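Local coordinates for protein ribonucleoside-diphosphate reductase, alpha chain (Actinobacillus ureae ATCC 25976, PDB 6DQX) that probably reduces ribonucleoside diphosphates to deoxyribonucleotides, as the catalytic alpha subunit of a class Id ribonucleotide reductase, at residues L248-N253 and L540-L545; D252-G257 and G546-Y551. All coordinates share one frame; numbering follows the deposited sequence.

Contact 1: L248-N253 and L540-L545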
loop_
_atom_site.group_PDB
_atom_site.type_symbol
_atom_site.label_atom_id
_atom_site.label_comp_id
_atom_site.label_asym_id
_atom_site.label_seq_id
_atom_site.Cartn_x
_atom_site.Cartn_y
_atom_site.Cartn_z
ATOM N N LEU A 248 -23.190 -10.039 5.452
ATOM C CA LEU A 248 -24.177 -9.056 5.830
ATOM C C LEU A 248 -23.897 -8.571 7.242
ATOM O O LEU A 248 -23.672 -9.377 8.137
ATOM C CB LEU A 248 -25.563 -9.661 5.747
ATOM C CG LEU A 248 -25.948 -10.061 4.313
ATOM C CD1 LEU A 248 -27.228 -10.874 4.339
ATOM C CD2 LEU A 248 -26.109 -8.821 3.448
ATOM N N PHE A 249 -23.901 -7.253 7.416
ATOM C CA PHE A 249 -23.740 -6.626 8.737
ATOM C C PHE A 249 -24.988 -5.799 8.958
ATOM O O PHE A 249 -25.215 -4.768 8.298
ATOM C CB PHE A 249 -22.447 -5.818 8.781
ATOM C CG PHE A 249 -22.239 -5.049 10.052
ATOM C CD1 PHE A 249 -21.925 -5.697 11.234
ATOM C CD2 PHE A 249 -22.336 -3.673 10.067
ATOM C CE1 PHE A 249 -21.719 -4.972 12.407
ATOM C CE2 PHE A 249 -22.135 -2.946 11.230
ATOM C CZ PHE A 249 -21.839 -3.602 12.403
ATOM N N PHE A 250 -25.865 -6.286 9.839
ATOM C CA PHE A 250 -27.087 -5.550 10.181
ATOM C C PHE A 250 -26.784 -4.511 11.236
ATOM O O PHE A 250 -26.893 -4.741 12.429
ATOM C CB PHE A 250 -28.185 -6.523 10.614
ATOM C CG PHE A 250 -28.605 -7.444 9.523
ATOM C CD1 PHE A 250 -29.110 -6.919 8.337
ATOM C CD2 PHE A 250 -28.475 -8.820 9.646
ATOM C CE1 PHE A 250 -29.495 -7.765 7.306
ATOM C CE2 PHE A 250 -28.858 -9.666 8.609
ATOM C CZ PHE A 250 -29.372 -9.129 7.452
ATOM N N LYS A 251 -26.412 -3.327 10.754
ATOM C CA LYS A 251 -25.748 -2.338 11.584
ATOM C C LYS A 251 -26.630 -1.796 12.689
ATOM O O LYS A 251 -26.144 -1.423 13.766
ATOM C CB LYS A 251 -25.176 -1.203 10.711
ATOM C CG LYS A 251 -26.188 -0.477 9.827
ATOM C CD LYS A 251 -25.477 0.591 8.998
ATOM C CE LYS A 251 -26.308 1.045 7.818
ATOM N NZ LYS A 251 -25.675 2.219 7.134
ATOM N N ASP A 252 -27.933 -1.734 12.457
ATOM C CA ASP A 252 -28.818 -1.224 13.485
ATOM C C ASP A 252 -29.039 -2.265 14.610
ATOM O O ASP A 252 -29.087 -1.888 15.786
ATOM C CB ASP A 252 -30.109 -0.689 12.862
ATOM C CG ASP A 252 -29.860 0.574 12.014
ATOM O OD1 ASP A 252 -29.053 1.462 12.416
ATOM O OD2 ASP A 252 -30.472 0.676 10.934
ATOM N N ASN A 253 -29.054 -3.552 14.260
ATOM C CA ASN A 253 -29.068 -4.622 15.267
ATOM C C ASN A 253 -27.753 -4.645 16.059
ATOM O O ASN A 253 -27.774 -4.762 17.299
ATOM C CB ASN A 253 -29.343 -5.986 14.648
ATOM C CG ASN A 253 -30.743 -6.099 14.050
ATOM O OD1 ASN A 253 -31.637 -5.298 14.354
ATOM N ND2 ASN A 253 -30.925 -7.071 13.145
ATOM N N LEU A 540 -34.343 -11.461 5.432
ATOM C CA LEU A 540 -35.202 -10.464 6.052
ATOM C C LEU A 540 -35.626 -10.904 7.468
ATOM O O LEU A 540 -35.661 -10.089 8.405
ATOM C CB LEU A 540 -36.422 -10.192 5.188
ATOM C CG LEU A 540 -36.140 -9.526 3.831
ATOM C CD1 LEU A 540 -37.429 -9.450 3.015
ATOM C CD2 LEU A 540 -35.519 -8.161 4.014
ATOM N N THR A 541 -35.933 -12.179 7.611
ATOM C CA THR A 541 -36.238 -12.748 8.932
ATOM C C THR A 541 -35.041 -12.622 9.876
ATOM O O THR A 541 -35.220 -12.241 11.040
ATOM C CB THR A 541 -36.688 -14.191 8.800
ATOM O OG1 THR A 541 -37.933 -14.201 8.084
ATOM C CG2 THR A 541 -36.871 -14.855 10.162
ATOM N N ALA A 542 -33.836 -12.869 9.352
ATOM C CA ALA A 542 -32.607 -12.708 10.137
ATOM C C ALA A 542 -32.510 -11.323 10.741
ATOM O O ALA A 542 -32.290 -11.183 11.955
ATOM C CB ALA A 542 -31.372 -13.017 9.302
ATOM N N GLU A 543 -32.697 -10.290 9.909
ATOM C CA GLU A 543 -32.688 -8.919 10.399
ATOM C C GLU A 543 -33.832 -8.660 11.374
ATOM O O GLU A 543 -33.632 -8.011 12.406
ATOM C CB GLU A 543 -32.767 -7.886 9.258
ATOM C CG GLU A 543 -32.651 -6.439 9.764
ATOM C CD GLU A 543 -33.976 -5.725 10.018
ATOM O OE1 GLU A 543 -33.951 -4.628 10.619
ATOM O OE2 GLU A 543 -35.046 -6.240 9.638
ATOM N N GLU A 544 -35.029 -9.118 11.033
ATOM C CA GLU A 544 -36.198 -8.905 11.912
ATOM C C GLU A 544 -36.010 -9.515 13.303
ATOM O O GLU A 544 -36.409 -8.928 14.295
ATOM C CB GLU A 544 -37.487 -9.468 11.301
ATOM C CG GLU A 544 -38.115 -8.563 10.266
ATOM C CD GLU A 544 -39.185 -9.269 9.450
ATOM O OE1 GLU A 544 -39.927 -10.091 10.045
ATOM O OE2 GLU A 544 -39.266 -9.006 8.215
ATOM N N LEU A 545 -35.384 -10.677 13.354
ATOM C CA LEU A 545 -35.150 -11.368 14.629
ATOM C C LEU A 545 -33.975 -10.829 15.453
ATOM O O LEU A 545 -33.775 -11.268 16.564
ATOM C CB LEU A 545 -35.017 -12.859 14.393
ATOM C CG LEU A 545 -36.294 -13.565 13.923
ATOM C CD1 LEU A 545 -36.067 -15.050 13.765
ATOM C CD2 LEU A 545 -37.459 -13.306 14.887
HETATM O O HOH W 1 -31.787 -3.638 11.808
#
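With chi1 at -64°, F250 puts its ring beside its own backbone N and against E543 and A542 of helix 532-544, while E543, its CG anti to the backbone N (chi1 -176°), carries its chain past that ring before bending at chi2. The CB of E543 sits over one face of the ring, offset toward the rim, in a CH-pi contact: E543 CB lies 3.9 Å from the centroid of the F250 ring, 14° off its normal. A542 adds an oblique apolar touch, its CB 4.2 Å from F250 CE2. In the first turn of helix 251-256, the N253 amide donates to E543 O of helix 532-544: N253 ND2 lies 3.0 Å from E543 O, in the carbonyl plane and on a lone pair. The same nitrogen also donates to L547 O, so two bonds fix the rotation of the amide. A water donates to E543 OE1 at 2.7 Å and, weakly, to N253 OD1, linking the two side chains. Two bonds, from this water and with H216 ND1, meet at E543 OE1. F250 is the centre of an inverse gamma turn and the N-cap residue of helix 251-256; this strand-to-helix turn packs on the C-terminal part of helix 532-544 within the ribonucleotide reductase barrel domain.

Contact 2: D252-G257 and G546-Y551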
loop_
_atom_site.group_PDB
_atom_site.type_symbol
_atom_site.label_atom_id
_atom_site.label_comp_id
_atom_site.label_asym_id
_atom_site.label_seq_id
_atom_site.Cartn_x
_atom_site.Cartn_y
_atom_site.Cartn_z
ATOM N N ASP A 252 -27.933 -1.734 12.457
ATOM C CA ASP A 252 -28.818 -1.224 13.485
ATOM C C ASP A 252 -29.039 -2.265 14.610
ATOM O O ASP A 252 -29.087 -1.888 15.786
ATOM C CB ASP A 252 -30.109 -0.689 12.862
ATOM C CG ASP A 252 -29.860 0.574 12.014
ATOM O OD1 ASP A 252 -29.053 1.462 12.416
ATOM O OD2 ASP A 252 -30.472 0.676 10.934
ATOM N N ASN A 253 -29.054 -3.552 14.260
ATOM C CA ASN A 253 -29.068 -4.622 15.267
ATOM C C ASN A 253 -27.753 -4.645 16.059
ATOM O O ASN A 253 -27.774 -4.762 17.299
ATOM C CB ASN A 253 -29.343 -5.986 14.648
ATOM C CG ASN A 253 -30.743 -6.099 14.050
ATOM O OD1 ASN A 253 -31.637 -5.298 14.354
ATOM N ND2 ASN A 253 -30.925 -7.071 13.145
ATOM N N ALA A 254 -26.617 -4.492 15.349
ATOM C CA ALA A 254 -25.319 -4.457 16.018
ATOM C C ALA A 254 -25.253 -3.309 17.019
ATOM O O ALA A 254 -24.814 -3.492 18.153
ATOM C CB ALA A 254 -24.203 -4.341 14.997
ATOM N N ASN A 255 -25.698 -2.113 16.615
ATOM C CA ASN A 255 -25.590 -0.979 17.512
ATOM C C ASN A 255 -26.625 -1.003 18.633
ATOM O O ASN A 255 -26.318 -0.594 19.767
ATOM C CB ASN A 255 -25.550 0.314 16.714
ATOM C CG ASN A 255 -24.168 0.530 16.112
ATOM O OD1 ASN A 255 -23.243 0.891 16.826
ATOM N ND2 ASN A 255 -24.007 0.223 14.839
ATOM N N ALA A 256 -27.812 -1.520 18.337
ATOM C CA ALA A 256 -28.843 -1.681 19.391
ATOM C C ALA A 256 -28.432 -2.725 20.448
ATOM O O ALA A 256 -28.856 -2.645 21.637
ATOM C CB ALA A 256 -30.191 -2.021 18.785
ATOM N N GLY A 257 -27.589 -3.674 20.033
ATOM C CA GLY A 257 -27.096 -4.721 20.915
ATOM C C GLY A 257 -25.789 -4.446 21.627
ATOM O O GLY A 257 -25.255 -5.349 22.265
ATOM N N GLY A 546 -33.207 -9.879 14.909
ATOM C CA GLY A 546 -32.151 -9.192 15.642
ATOM C C GLY A 546 -30.737 -9.695 15.407
ATOM O O GLY A 546 -29.841 -9.290 16.145
ATOM N N LEU A 547 -30.525 -10.579 14.419
ATOM C CA LEU A 547 -29.166 -11.060 14.097
ATOM C C LEU A 547 -28.328 -9.864 13.673
ATOM O O LEU A 547 -28.830 -8.946 13.005
ATOM C CB LEU A 547 -29.133 -12.112 12.983
ATOM C CG LEU A 547 -29.236 -13.559 13.442
ATOM C CD1 LEU A 547 -30.562 -13.761 14.115
ATOM C CD2 LEU A 547 -29.048 -14.542 12.304
ATOM N N LYS A 548 -27.086 -9.847 14.131
ATOM C CA LYS A 548 -26.197 -8.703 13.833
ATOM C C LYS A 548 -25.411 -8.926 12.535
ATOM O O LYS A 548 -24.900 -7.948 11.939
ATOM C CB LYS A 548 -25.249 -8.445 14.995
ATOM C CG LYS A 548 -25.952 -8.225 16.318
ATOM C CD LYS A 548 -24.958 -8.232 17.464
ATOM C CE LYS A 548 -25.608 -7.834 18.748
ATOM N NZ LYS A 548 -24.700 -7.842 19.928
ATOM N N SER A 549 -25.317 -10.177 12.089
ATOM C CA SER A 549 -24.581 -10.505 10.866
ATOM C C SER A 549 -24.983 -11.843 10.286
ATOM O O SER A 549 -25.624 -12.665 10.960
ATOM C CB SER A 549 -23.061 -10.500 11.117
ATOM O OG SER A 549 -22.696 -11.477 12.085
ATOM N N ILE A 550 -24.638 -12.038 9.025
ATOM C CA ILE A 550 -24.634 -13.338 8.371
ATOM C C ILE A 550 -23.266 -13.466 7.697
ATOM O O ILE A 550 -22.757 -12.489 7.136
ATOM C CB ILE A 550 -25.752 -13.488 7.309
ATOM C CG1 ILE A 550 -27.146 -13.523 7.953
ATOM C CG2 ILE A 550 -25.536 -14.737 6.472
ATOM C CD1 ILE A 550 -27.445 -14.774 8.741
ATOM N N TYR A 551 -22.700 -14.667 7.736
ATOM C CA TYR A 551 -21.377 -14.962 7.191
ATOM C C TYR A 551 -21.515 -15.508 5.750
ATOM O O TYR A 551 -21.924 -14.740 4.902
ATOM C CB TYR A 551 -20.652 -15.892 8.157
ATOM C CG TYR A 551 -19.151 -16.069 8.015
ATOM C CD1 TYR A 551 -18.342 -15.120 7.388
ATOM C CD2 TYR A 551 -18.537 -17.192 8.554
ATOM C CE1 TYR A 551 -16.963 -15.312 7.304
ATOM C CE2 TYR A 551 -17.184 -17.378 8.492
ATOM C CZ TYR A 551 -16.407 -16.442 7.856
ATOM O OH TYR A 551 -15.065 -16.659 7.798
HETATM O O HOH W 2 -23.412 -5.521 19.347
HETATM O O HOH W 3 -26.397 -8.450 22.143
#
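K548 runs its side chain across the flank of helix 251-256, with its CG 3.8 Å from A254 CA and its CB 4.2 Å from A254 CB. Beyond CG the chain is fully extended, so its methylenes travel from A254 past the backbone of N253 toward G257, where the helix ends. This is the close-packed part, buried at A254 and K548, and it includes the second bond of the N253 amide. N253 ND2 donates to L547 O at 2.8 Å with an N-H...O angle of 165°; the acceptor lies near the amide plane, although the nitrogen stands 33° out of the carbonyl plane of L547. Beside this bond the amide lies against the backbone of G546, with N253 ND2 3.5 Å from G546 C. G546 has positive phi (99°) and closes the preceding helix in a Schellman motif.

The ammonium end is looser and wetter. K548 NZ makes a weak bond of 3.5 Å to G257 O, and its stronger links are indirect or lie elsewhere. One water accepts from K548 NZ at 2.7 Å and donates to A254 O; another accepts from K548 NZ and reaches G257 O weakly. The amine thus meets G257 O weakly, A254 O through water and Q518 O directly, which would probably favour its charged form.

L547 turns away from this interface to pack on I506 and A510 of helix 502-513 and on A542 of helix 532-544. The contact thus lies where the turn between helix 532-544 and strand 549-554 passes helix 251-256, with strand 247-249 alongside and F249 touching A254.

Overall arrangement
From the N terminus, the chain passes through strand 247-249 and helix 251-256, the starting side of both contacts, and returns nearly 290 residues later along helix 532-544 into strand 549-554. Contact 1 closes the first long loop on that helix; contact 2 closes another on the turn and strand that follow. Both ranges advance in the same direction, so the two closures cross rather than nest, sharing D252 and N253, with centres about 5 Å apart. Antiparallel pairing of strands 247-249 and 549-554 joins them (I550 N to L248 O), continued just outside the strands by F250 N to K548 O. Together they join two strand-and-helix units far apart in sequence but adjacent in the barrel.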